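Long-range contacts in succinate-semialdehyde dehydrogenase (Streptococcus pyogenes MGAS1882, PDB 4YWU), which probably catalyses the NAD(P)-dependent oxidation of succinic semialdehyde to succinate: residues K225-L230 / T444-E449; A127-N132 / C204-E209. One frame throughout, in Å; residues are numbered along the deposited sequence.

Followed from the N terminus, the chain reaches strand 124-128, the first strand of these contacts, then passes through 71 residues, about half helical, before contact 2 closes that loop by setting 204-209 beside 127-132. Contact 1 opens afterwards: strand 225-229 waits 213 residues for 444-449 to return near the C terminus. The two loops are in series, neither nested nor crossed. They share one sheet, because strand 225-229 lies next to 200-206, with T227 and E229 joined to L205 through probable backbone hydrogen bonds. Contact 2 joins parallel strands 124-128 and 200-206 in the middle of that mixed sheet, beside the bound 4-oxobutanoic acid, and contact 1 ties 225-229 to the turn leading into strand 448-455.

Contact 1. Residues K225-L230 / T444-E449; sequences KTTLEL and TSFVNE. With SSN (4-oxobutanoic acid), chain C.
Strand 225-229 of the Rossmann-like sheet that in aldehyde dehydrogenases binds the dinucleotide meets, through K225 and T227, the turn carrying S445 and F446 between helix 439-443 and the C-terminal strand 448-455. K225 reaches across with its first three side-chain torsions extended and a bend at the last (chi4 -64°), which brings NZ 3.0 Å from the carbonyl O of S445 in a weak hydrogen bond. The same ammonium stands roughly above the F446 ring, 5.6 Å from NZ to the ring centroid, so the cation-pi attraction is at most slight. The ring slides its edge toward the strand: CE1 of F446 lies 3.8 Å from K225 O, which sits near the ring plane, while CG2 of T227 comes obliquely to F446 CZ at 4.1 Å. In the sheet this strand lies between 200-206 and the antiparallel 433-434, and F446 also packs on C204 of 200-206, so the aromatic wedges between the sheet and helix 134-148, where it touches N145. The backbone O of F446 accepts hydrogen bonds from T122 OG1 and N150 ND2. Beside the ring a water joins the two hydroxyls, 3.3 Å from T227 OG1 and 3.2 Å from S445 OG. Further along, N448 gives its ND2 to T409 O of the second subunit. At the other end of strand 225-229, OE2 of E229 lies 3.4 Å from O4 of 4-oxobutanoic acid.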
loop_
_atom_site.group_PDB
_atom_site.type_symbol
_atom_site.label_atom_id
_atom_site.label_comp_id
_atom_site.label_asym_id
_atom_site.label_seq_id
_atom_site.Cartn_x
_atom_site.Cartn_y
_atom_site.Cartn_z
ATOM N N LYS A 225 0.379 -1.182 -7.351
ATOM C CA LYS A 225 0.646 -0.782 -5.972
ATOM C C LYS A 225 1.773 0.245 -5.964
ATOM O O LYS A 225 2.620 0.257 -6.860
ATOM C CB LYS A 225 1.065 -2.008 -5.153
ATOM C CG LYS A 225 1.230 -1.793 -3.653
ATOM C CD LYS A 225 1.635 -3.121 -2.996
ATOM C CE LYS A 225 1.380 -3.155 -1.487
ATOM N NZ LYS A 225 2.191 -2.164 -0.729
ATOM N N THR A 226 1.782 1.113 -4.958
ATOM C CA THR A 226 2.833 2.118 -4.852
ATOM C C THR A 226 3.157 2.428 -3.404
ATOM O O THR A 226 2.390 2.113 -2.495
ATOM C CB THR A 226 2.436 3.455 -5.515
ATOM O OG1 THR A 226 1.297 3.994 -4.838
ATOM C CG2 THR A 226 2.093 3.260 -6.976
ATOM N N THR A 227 4.315 3.040 -3.211
ATOM C CA THR A 227 4.773 3.470 -1.901
ATOM C C THR A 227 5.497 4.762 -2.216
ATOM O O THR A 227 6.321 4.811 -3.125
ATOM C CB THR A 227 5.748 2.462 -1.241
ATOM O OG1 THR A 227 6.932 2.331 -2.035
ATOM C CG2 THR A 227 5.081 1.106 -1.095
ATOM N N LEU A 228 5.164 5.814 -1.484
ATOM C CA LEU A 228 5.775 7.105 -1.719
ATOM C C LEU A 228 6.572 7.613 -0.547
ATOM O O LEU A 228 6.140 7.523 0.600
ATOM C CB LEU A 228 4.705 8.140 -2.055
ATOM C CG LEU A 228 3.796 7.816 -3.234
ATOM C CD1 LEU A 228 2.956 9.037 -3.572
ATOM C CD2 LEU A 228 4.644 7.392 -4.421
ATOM N N GLU A 229 7.748 8.142 -0.851
ATOM C CA GLU A 229 8.623 8.731 0.152
ATOM C C GLU A 229 8.821 10.153 -0.353
ATOM O O GLU A 229 9.689 10.407 -1.190
ATOM C CB GLU A 229 9.970 8.003 0.203
ATOM C CG GLU A 229 9.912 6.588 0.768
ATOM C CD GLU A 229 9.749 6.563 2.281
ATOM O OE1 GLU A 229 9.408 5.494 2.837
ATOM O OE2 GLU A 229 9.974 7.611 2.918
ATOM N N LEU A 230 7.997 11.076 0.130
ATOM C CA LEU A 230 8.100 12.465 -0.299
ATOM C C LEU A 230 8.866 13.321 0.714
ATOM O O LEU A 230 9.519 12.793 1.611
ATOM C CB LEU A 230 6.700 13.024 -0.559
ATOM C CG LEU A 230 5.880 12.118 -1.493
ATOM C CD1 LEU A 230 4.510 12.706 -1.732
ATOM C CD2 LEU A 230 6.609 11.938 -2.809
ATOM N N THR A 444 8.392 -6.524 2.755
ATOM C CA THR A 444 7.136 -7.035 2.228
ATOM C C THR A 444 6.272 -6.046 1.445
ATOM O O THR A 444 5.092 -6.315 1.230
ATOM C CB THR A 444 6.266 -7.615 3.362
ATOM O OG1 THR A 444 6.054 -6.614 4.363
ATOM C CG2 THR A 444 6.943 -8.811 3.996
ATOM N N SER A 445 6.841 -4.927 1.006
ATOM C CA SER A 445 6.056 -3.932 0.262
ATOM C C SER A 445 5.478 -4.443 -1.048
ATOM O O SER A 445 4.332 -4.152 -1.380
ATOM C CB SER A 445 6.885 -2.675 -0.024
ATOM O OG SER A 445 6.965 -1.848 1.124
ATOM N N PHE A 446 6.274 -5.196 -1.794
ATOM C CA PHE A 446 5.828 -5.735 -3.069
ATOM C C PHE A 446 5.888 -7.251 -3.037
ATOM O O PHE A 446 6.286 -7.911 -4.001
ATOM C CB PHE A 446 6.692 -5.163 -4.194
ATOM C CG PHE A 446 6.572 -3.672 -4.327
ATOM C CD1 PHE A 446 5.425 -3.102 -4.885
ATOM C CD2 PHE A 446 7.563 -2.834 -3.825
ATOM C CE1 PHE A 446 5.265 -1.715 -4.936
ATOM C CE2 PHE A 446 7.416 -1.450 -3.869
ATOM C CZ PHE A 446 6.260 -0.886 -4.427
ATOM N N VAL A 447 5.473 -7.791 -1.902
ATOM C CA VAL A 447 5.452 -9.219 -1.680
ATOM C C VAL A 447 4.014 -9.698 -1.787
ATOM O O VAL A 447 3.069 -8.942 -1.535
ATOM C CB VAL A 447 6.021 -9.550 -0.290
ATOM C CG1 VAL A 447 5.570 -10.920 0.162
ATOM C CG2 VAL A 447 7.523 -9.501 -0.343
ATOM N N ASN A 448 3.851 -10.952 -2.185
ATOM C CA ASN A 448 2.530 -11.533 -2.322
ATOM C C ASN A 448 2.273 -12.453 -1.143
ATOM O O ASN A 448 2.928 -13.484 -1.013
ATOM C CB ASN A 448 2.441 -12.321 -3.633
ATOM C CG ASN A 448 1.173 -13.156 -3.731
ATOM O OD1 ASN A 448 0.197 -12.914 -3.017
ATOM N ND2 ASN A 448 1.177 -14.137 -4.631
ATOM N N GLU A 449 1.357 -12.072 -0.260
ATOM C CA GLU A 449 1.039 -12.935 0.871
ATOM C C GLU A 449 0.036 -13.936 0.323
ATOM O O GLU A 449 -1.161 -13.646 0.227
ATOM C CB GLU A 449 0.411 -12.155 2.024
ATOM C CG GLU A 449 1.316 -11.132 2.696
ATOM C CD GLU A 449 1.502 -9.864 1.870
ATOM O OE1 GLU A 449 0.546 -9.444 1.168
ATOM O OE2 GLU A 449 2.606 -9.273 1.940
HETATM C C1 SSN C . 16.193 11.579 2.960
HETATM O O1 SSN C . 16.361 11.446 4.209
HETATM C C2 SSN C . 15.701 10.433 2.088
HETATM O O2 SSN C . 16.435 12.679 2.417
HETATM C C3 SSN C . 14.376 10.770 1.414
HETATM C C4 SSN C . 13.333 9.754 1.870
HETATM O O4 SSN C . 12.164 10.050 2.099
HETATM O O HOH W 1 8.860 0.352 -0.258
#

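Contact 2. Residues A127-N132 / C204-E209; sequences AVEPWN and CLTGSE. With SSN (4-oxobutanoic acid), chain C.
A127 and V128 run parallel to C204 and L205, and here the packing is tight. V128 takes C204 O with its N at 3.2 Å and returns its O to T206 N at 2.8 Å, the second bond nearly straight at the carbonyl (173°). On one face of the sheet A127 CB rests on C204 SG at 3.7 Å; on the other V128 and L205 point the same way, side by side, with V128 CB 3.8 Å from L205 CG. E129 starts away from the neighbouring strand but folds back at chi2 (-49°), so that OE1 accepts T206 OG1 at 3.1 Å, on the syn side and 16° out of the carboxylate plane. P130 then ends the pairing: it has no N-H to offer, and its CD sits 3.0 Å from T206 O. Beyond it the two chains part: P130 and G207 are partly exposed and touch only lightly, and S208 is exposed at the N-cap of helix 209-221. Buried N132 gives ND2 to O2 of 4-oxobutanoic acid in a weak 2.6 Å hydrogen bond, with Q261 O as a second, weak partner. T206 meets this ligand through CG2. The order of the parallel strands, 181-183, 152-155, 124-128, 200-206, 225-229, reverses between these two, the topological switch point whose C-terminal edge commonly forms a binding cleft in Rossmann-like folds.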
loop_
_atom_site.group_PDB
_atom_site.type_symbol
_atom_site.label_atom_id
_atom_site.label_comp_id
_atom_site.label_asym_id
_atom_site.label_seq_id
_atom_site.Cartn_x
_atom_site.Cartn_y
_atom_site.Cartn_z
ATOM N N ALA A 127 11.463 1.794 -9.903
ATOM C CA ALA A 127 11.896 2.630 -8.796
ATOM C C ALA A 127 12.324 3.988 -9.316
ATOM O O ALA A 127 13.105 4.087 -10.250
ATOM C CB ALA A 127 13.053 1.964 -8.056
ATOM N N VAL A 128 11.789 5.038 -8.715
ATOM C CA VAL A 128 12.135 6.397 -9.098
ATOM C C VAL A 128 12.819 6.992 -7.877
ATOM O O VAL A 128 12.183 7.209 -6.839
ATOM C CB VAL A 128 10.883 7.205 -9.443
ATOM C CG1 VAL A 128 11.268 8.618 -9.843
ATOM C CG2 VAL A 128 10.142 6.519 -10.569
ATOM N N GLU A 129 14.116 7.244 -8.001
ATOM C CA GLU A 129 14.885 7.762 -6.885
ATOM C C GLU A 129 15.434 9.169 -7.089
ATOM O O GLU A 129 15.691 9.589 -8.218
ATOM C CB GLU A 129 16.015 6.779 -6.564
ATOM C CG GLU A 129 15.525 5.364 -6.227
ATOM C CD GLU A 129 14.391 5.366 -5.194
ATOM O OE1 GLU A 129 14.487 6.127 -4.208
ATOM O OE2 GLU A 129 13.404 4.607 -5.350
ATOM N N PRO A 130 15.605 9.924 -5.990
ATOM C CA PRO A 130 16.121 11.297 -6.011
ATOM C C PRO A 130 17.646 11.404 -5.974
ATOM O O PRO A 130 18.352 10.408 -5.844
ATOM C CB PRO A 130 15.475 11.909 -4.784
ATOM C CG PRO A 130 15.562 10.776 -3.816
ATOM C CD PRO A 130 15.097 9.590 -4.648
ATOM N N TRP A 131 18.145 12.630 -6.056
ATOM C CA TRP A 131 19.580 12.866 -6.062
ATOM C C TRP A 131 20.261 13.123 -4.721
ATOM O O TRP A 131 21.476 12.979 -4.622
ATOM C CB TRP A 131 19.906 14.033 -6.999
ATOM C CG TRP A 131 19.084 15.254 -6.715
ATOM C CD1 TRP A 131 17.951 15.652 -7.368
ATOM C CD2 TRP A 131 19.291 16.198 -5.661
ATOM N NE1 TRP A 131 17.439 16.783 -6.784
ATOM C CE2 TRP A 131 18.240 17.140 -5.733
ATOM C CE3 TRP A 131 20.262 16.339 -4.660
ATOM C CZ2 TRP A 131 18.131 18.213 -4.839
ATOM C CZ3 TRP A 131 20.154 17.407 -3.769
ATOM C CH2 TRP A 131 19.094 18.329 -3.866
ATOM N N ASN A 132 19.515 13.493 -3.688
ATOM C CA ASN A 132 20.162 13.790 -2.412
ATOM C C ASN A 132 20.967 12.638 -1.786
ATOM O O ASN A 132 21.834 12.870 -0.944
ATOM C CB ASN A 132 19.138 14.357 -1.419
ATOM C CG ASN A 132 18.140 13.327 -0.945
ATOM O OD1 ASN A 132 17.632 12.521 -1.728
ATOM N ND2 ASN A 132 17.835 13.361 0.347
ATOM N N CYS A 204 7.796 2.149 -6.493
ATOM C CA CYS A 204 8.256 2.756 -5.246
ATOM C C CYS A 204 8.996 4.037 -5.643
ATOM O O CYS A 204 10.066 4.001 -6.266
ATOM C CB CYS A 204 9.177 1.812 -4.457
ATOM S SG CYS A 204 10.615 1.177 -5.359
ATOM N N LEU A 205 8.410 5.177 -5.297
ATOM C CA LEU A 205 9.018 6.442 -5.641
ATOM C C LEU A 205 9.475 7.253 -4.442
ATOM O O LEU A 205 8.869 7.205 -3.372
ATOM C CB LEU A 205 8.041 7.267 -6.482
ATOM C CG LEU A 205 8.473 8.677 -6.900
ATOM C CD1 LEU A 205 7.713 9.082 -8.145
ATOM C CD2 LEU A 205 8.228 9.670 -5.768
ATOM N N THR A 206 10.563 7.986 -4.638
ATOM C CA THR A 206 11.108 8.858 -3.611
ATOM C C THR A 206 11.459 10.160 -4.322
ATOM O O THR A 206 12.262 10.162 -5.252
ATOM C CB THR A 206 12.377 8.265 -2.962
ATOM O OG1 THR A 206 12.095 6.952 -2.464
ATOM C CG2 THR A 206 12.829 9.129 -1.795
ATOM N N GLY A 207 10.833 11.257 -3.904
ATOM C CA GLY A 207 11.096 12.541 -4.530
ATOM C C GLY A 207 10.171 13.654 -4.069
ATOM O O GLY A 207 9.820 13.736 -2.892
ATOM N N SER A 208 9.772 14.510 -5.005
ATOM C CA SER A 208 8.889 15.642 -4.707
ATOM C C SER A 208 7.409 15.263 -4.720
ATOM O O SER A 208 7.049 14.144 -5.060
ATOM C CB SER A 208 9.123 16.759 -5.726
ATOM O OG SER A 208 8.782 16.320 -7.037
ATOM N N GLU A 209 6.554 16.209 -4.352
ATOM C CA GLU A 209 5.118 15.965 -4.334
ATOM C C GLU A 209 4.576 15.947 -5.750
ATOM O O GLU A 209 3.758 15.103 -6.100
ATOM C CB GLU A 209 4.382 17.059 -3.566
ATOM C CG GLU A 209 4.661 17.144 -2.078
ATOM C CD GLU A 209 3.696 18.100 -1.390
ATOM O OE1 GLU A 209 2.479 17.800 -1.364
ATOM O OE2 GLU A 209 4.151 19.155 -0.889
HETATM C C1 SSN C . 16.193 11.579 2.960
HETATM O O1 SSN C . 16.361 11.446 4.209
HETATM C C2 SSN C . 15.701 10.433 2.088
HETATM O O2 SSN C . 16.435 12.679 2.417
HETATM C C3 SSN C . 14.376 10.770 1.414
HETATM C C4 SSN C . 13.333 9.754 1.870
HETATM O O4 SSN C . 12.164 10.050 2.099
#